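Local coordinates for Dye-decolorizing peroxidase (Irpex lacteus, PDB 7D8M), which binds heme b and, as a member of the DyP-type family, probably acts as a peroxidase, at residues H31-T36 and A146-Y151. Residues are numbered along the deposited sequence; the frame is centred on the assembly and turned at random.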
loop_
_atom_site.group_PDB
_atom_site.type_symbol
_atom_site.label_atom_id
_atom_site.label_comp_id
_atom_site.label_asym_id
_atom_site.label_seq_id
_atom_site.Cartn_x
_atom_site.Cartn_y
_atom_site.Cartn_z
ATOM N N HIS A 31 13.859 -15.891 8.202
ATOM C CA HIS A 31 14.441 -16.915 7.351
ATOM C C HIS A 31 14.193 -18.266 8.004
ATOM O O HIS A 31 14.185 -18.375 9.235
ATOM C CB HIS A 31 15.946 -16.687 7.184
ATOM C CG HIS A 31 16.632 -17.737 6.368
ATOM N ND1 HIS A 31 16.627 -17.726 4.991
ATOM C CD2 HIS A 31 17.353 -18.826 6.733
ATOM C CE1 HIS A 31 17.303 -18.769 4.542
ATOM N NE2 HIS A 31 17.761 -19.446 5.578
ATOM N N ILE A 32 13.980 -19.295 7.187
ATOM C CA ILE A 32 13.677 -20.631 7.695
ATOM C C ILE A 32 14.968 -21.439 7.737
ATOM O O ILE A 32 15.596 -21.672 6.696
ATOM C CB ILE A 32 12.608 -21.328 6.839
ATOM C CG1 ILE A 32 11.324 -20.497 6.840
ATOM C CG2 ILE A 32 12.336 -22.732 7.363
ATOM C CD1 ILE A 32 10.198 -21.099 6.042
ATOM N N ASN A 33 15.366 -21.859 8.944
ATOM C CA ASN A 33 16.554 -22.689 9.143
ATOM C C ASN A 33 16.261 -24.190 9.128
ATOM O O ASN A 33 17.098 -24.967 8.658
ATOM C CB ASN A 33 17.223 -22.341 10.474
ATOM C CG ASN A 33 17.700 -20.914 10.529
ATOM O OD1 ASN A 33 18.158 -20.371 9.529
ATOM N ND2 ASN A 33 17.621 -20.300 11.714
ATOM N N ASN A 34 15.103 -24.620 9.626
ATOM C CA ASN A 34 14.757 -26.042 9.704
ATOM C C ASN A 34 13.302 -26.211 9.275
ATOM O O ASN A 34 12.381 -25.922 10.048
ATOM C CB ASN A 34 14.987 -26.578 11.115
ATOM C CG ASN A 34 14.802 -28.089 11.217
ATOM O OD1 ASN A 34 13.835 -28.661 10.702
ATOM N ND2 ASN A 34 15.726 -28.739 11.910
ATOM N N ALA A 35 13.097 -26.703 8.052
ATOM C CA ALA A 35 11.745 -26.788 7.510
ATOM C C ALA A 35 10.866 -27.712 8.345
ATOM O O ALA A 35 9.711 -27.378 8.642
ATOM C CB ALA A 35 11.788 -27.259 6.054
ATOM N N THR A 36 11.400 -28.876 8.743
ATOM C CA THR A 36 10.601 -29.831 9.507
ATOM C C THR A 36 10.135 -29.226 10.827
ATOM O O THR A 36 8.956 -29.326 11.185
ATOM C CB THR A 36 11.394 -31.119 9.755
ATOM O OG1 THR A 36 11.759 -31.715 8.503
ATOM C CG2 THR A 36 10.548 -32.106 10.542
ATOM N N ALA A 146 14.729 -22.982 14.701
ATOM C CA ALA A 146 14.174 -23.332 13.399
ATOM C C ALA A 146 14.023 -22.119 12.482
ATOM O O ALA A 146 13.846 -22.288 11.270
ATOM C CB ALA A 146 12.830 -24.030 13.580
ATOM N N TRP A 147 14.098 -20.905 13.020
ATOM C CA TRP A 147 14.054 -19.709 12.186
ATOM C C TRP A 147 15.054 -18.686 12.699
ATOM O O TRP A 147 15.633 -18.828 13.777
ATOM C CB TRP A 147 12.638 -19.113 12.145
ATOM C CG TRP A 147 12.238 -18.295 13.361
ATOM C CD1 TRP A 147 12.840 -18.279 14.595
ATOM C CD2 TRP A 147 11.135 -17.385 13.447
ATOM N NE1 TRP A 147 12.189 -17.402 15.429
ATOM C CE2 TRP A 147 11.136 -16.845 14.750
ATOM C CE3 TRP A 147 10.156 -16.958 12.539
ATOM C CZ2 TRP A 147 10.193 -15.906 15.169
ATOM C CZ3 TRP A 147 9.215 -16.033 12.961
ATOM C CH2 TRP A 147 9.242 -15.513 14.259
ATOM N N THR A 148 15.241 -17.632 11.915
ATOM C CA THR A 148 15.964 -16.447 12.340
ATOM C C THR A 148 15.124 -15.240 11.955
ATOM O O THR A 148 14.671 -15.146 10.812
ATOM C CB THR A 148 17.345 -16.357 11.672
ATOM O OG1 THR A 148 18.112 -17.520 12.004
ATOM C CG2 THR A 148 18.093 -15.109 12.137
ATOM N N ILE A 149 14.878 -14.347 12.903
ATOM C CA ILE A 149 14.278 -13.065 12.561
ATOM C C ILE A 149 15.372 -12.205 11.952
ATOM O O ILE A 149 16.391 -11.936 12.596
ATOM C CB ILE A 149 13.647 -12.388 13.785
ATOM C CG1 ILE A 149 12.410 -13.171 14.224
ATOM C CG2 ILE A 149 13.298 -10.912 13.453
ATOM C CD1 ILE A 149 11.894 -12.809 15.615
ATOM N N VAL A 150 15.187 -11.814 10.695
ATOM C CA VAL A 150 16.191 -11.023 9.997
ATOM C C VAL A 150 15.862 -9.534 9.996
ATOM O O VAL A 150 16.753 -8.718 9.721
ATOM C CB VAL A 150 16.385 -11.536 8.553
ATOM C CG1 VAL A 150 16.768 -13.029 8.570
ATOM C CG2 VAL A 150 15.123 -11.343 7.755
ATOM N N TYR A 151 14.624 -9.155 10.307
ATOM C CA TYR A 151 14.249 -7.747 10.356
ATOM C C TYR A 151 12.957 -7.630 11.146
ATOM O O TYR A 151 12.006 -8.368 10.878
ATOM C CB TYR A 151 14.067 -7.169 8.949
ATOM C CG TYR A 151 13.906 -5.667 8.942
ATOM C CD1 TYR A 151 14.806 -4.852 9.624
ATOM C CD2 TYR A 151 12.857 -5.061 8.263
ATOM C CE1 TYR A 151 14.668 -3.473 9.623
ATOM C CE2 TYR A 151 12.709 -3.685 8.258
ATOM C CZ TYR A 151 13.619 -2.899 8.940
ATOM O OH TYR A 151 13.476 -1.535 8.950
HETATM O O HOH W 1 19.996 -17.979 9.363
#
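His31 and Thr148 form an antiparallel hydrogen-bonded pair where strand 24-32 meets strand 147-156, an edge strand of a four-stranded antiparallel sheet in the DyP alpha+beta barrel domain, well away from the heme. His31 N gives a nearly straight bond to Thr148 O (2.8 Å, 164°), and Thr148 N returns one to His31 O. Trp147 CA approaches that same carbonyl oxygen in a CA-H...O contact. Next comes the non-hydrogen-bonded pair Ile32 and Trp147, whose side chains share the buried face of the sheet. This is the tightly packed side: branched Ile32 presses on Phe38 of helix 35-49, and the broad indole of Trp147 meets Phe30 and Phe143 and lies against Leu139. The CG1 of Ile149 sits over one indole face, 3.6 Å above its plane and toward the rim.

Beyond the end of strand 24-32, the carbonyl oxygen of Ala146, just before the partner strand, takes two backbone N-H groups of the turn. Ala146 O accepts from Asn33 N (2.8 Å) and from Asn34 N (3.1 Å), both on the same face of its plane. Small Ala146 lets Asn34 CB come within 4.1 Å of its CB. Asparagine suits position 34, the N-cap of helix 35-49, because its OD1 accepts from Ala37 N.

The other face, with His31 and Thr148, is more open and more polar. Val150, which with Tyr151 faces Phe29 in a classic beta bulge, brings CG1 against His31 CB, while His31 ND1 bonds Asn117 O. At the solvent edge, Asn33 crosses Thr148 obliquely. Its amide offers both donor and acceptor: ND2 bonds Asp145 O and the Thr148 hydroxyl, while OD1 accepts from a water that also contacts that hydroxyl. Asn33 ND2 to Thr148 OG1 is 2.8 Å, with OG1 only 8° out of the Asn33 amide plane.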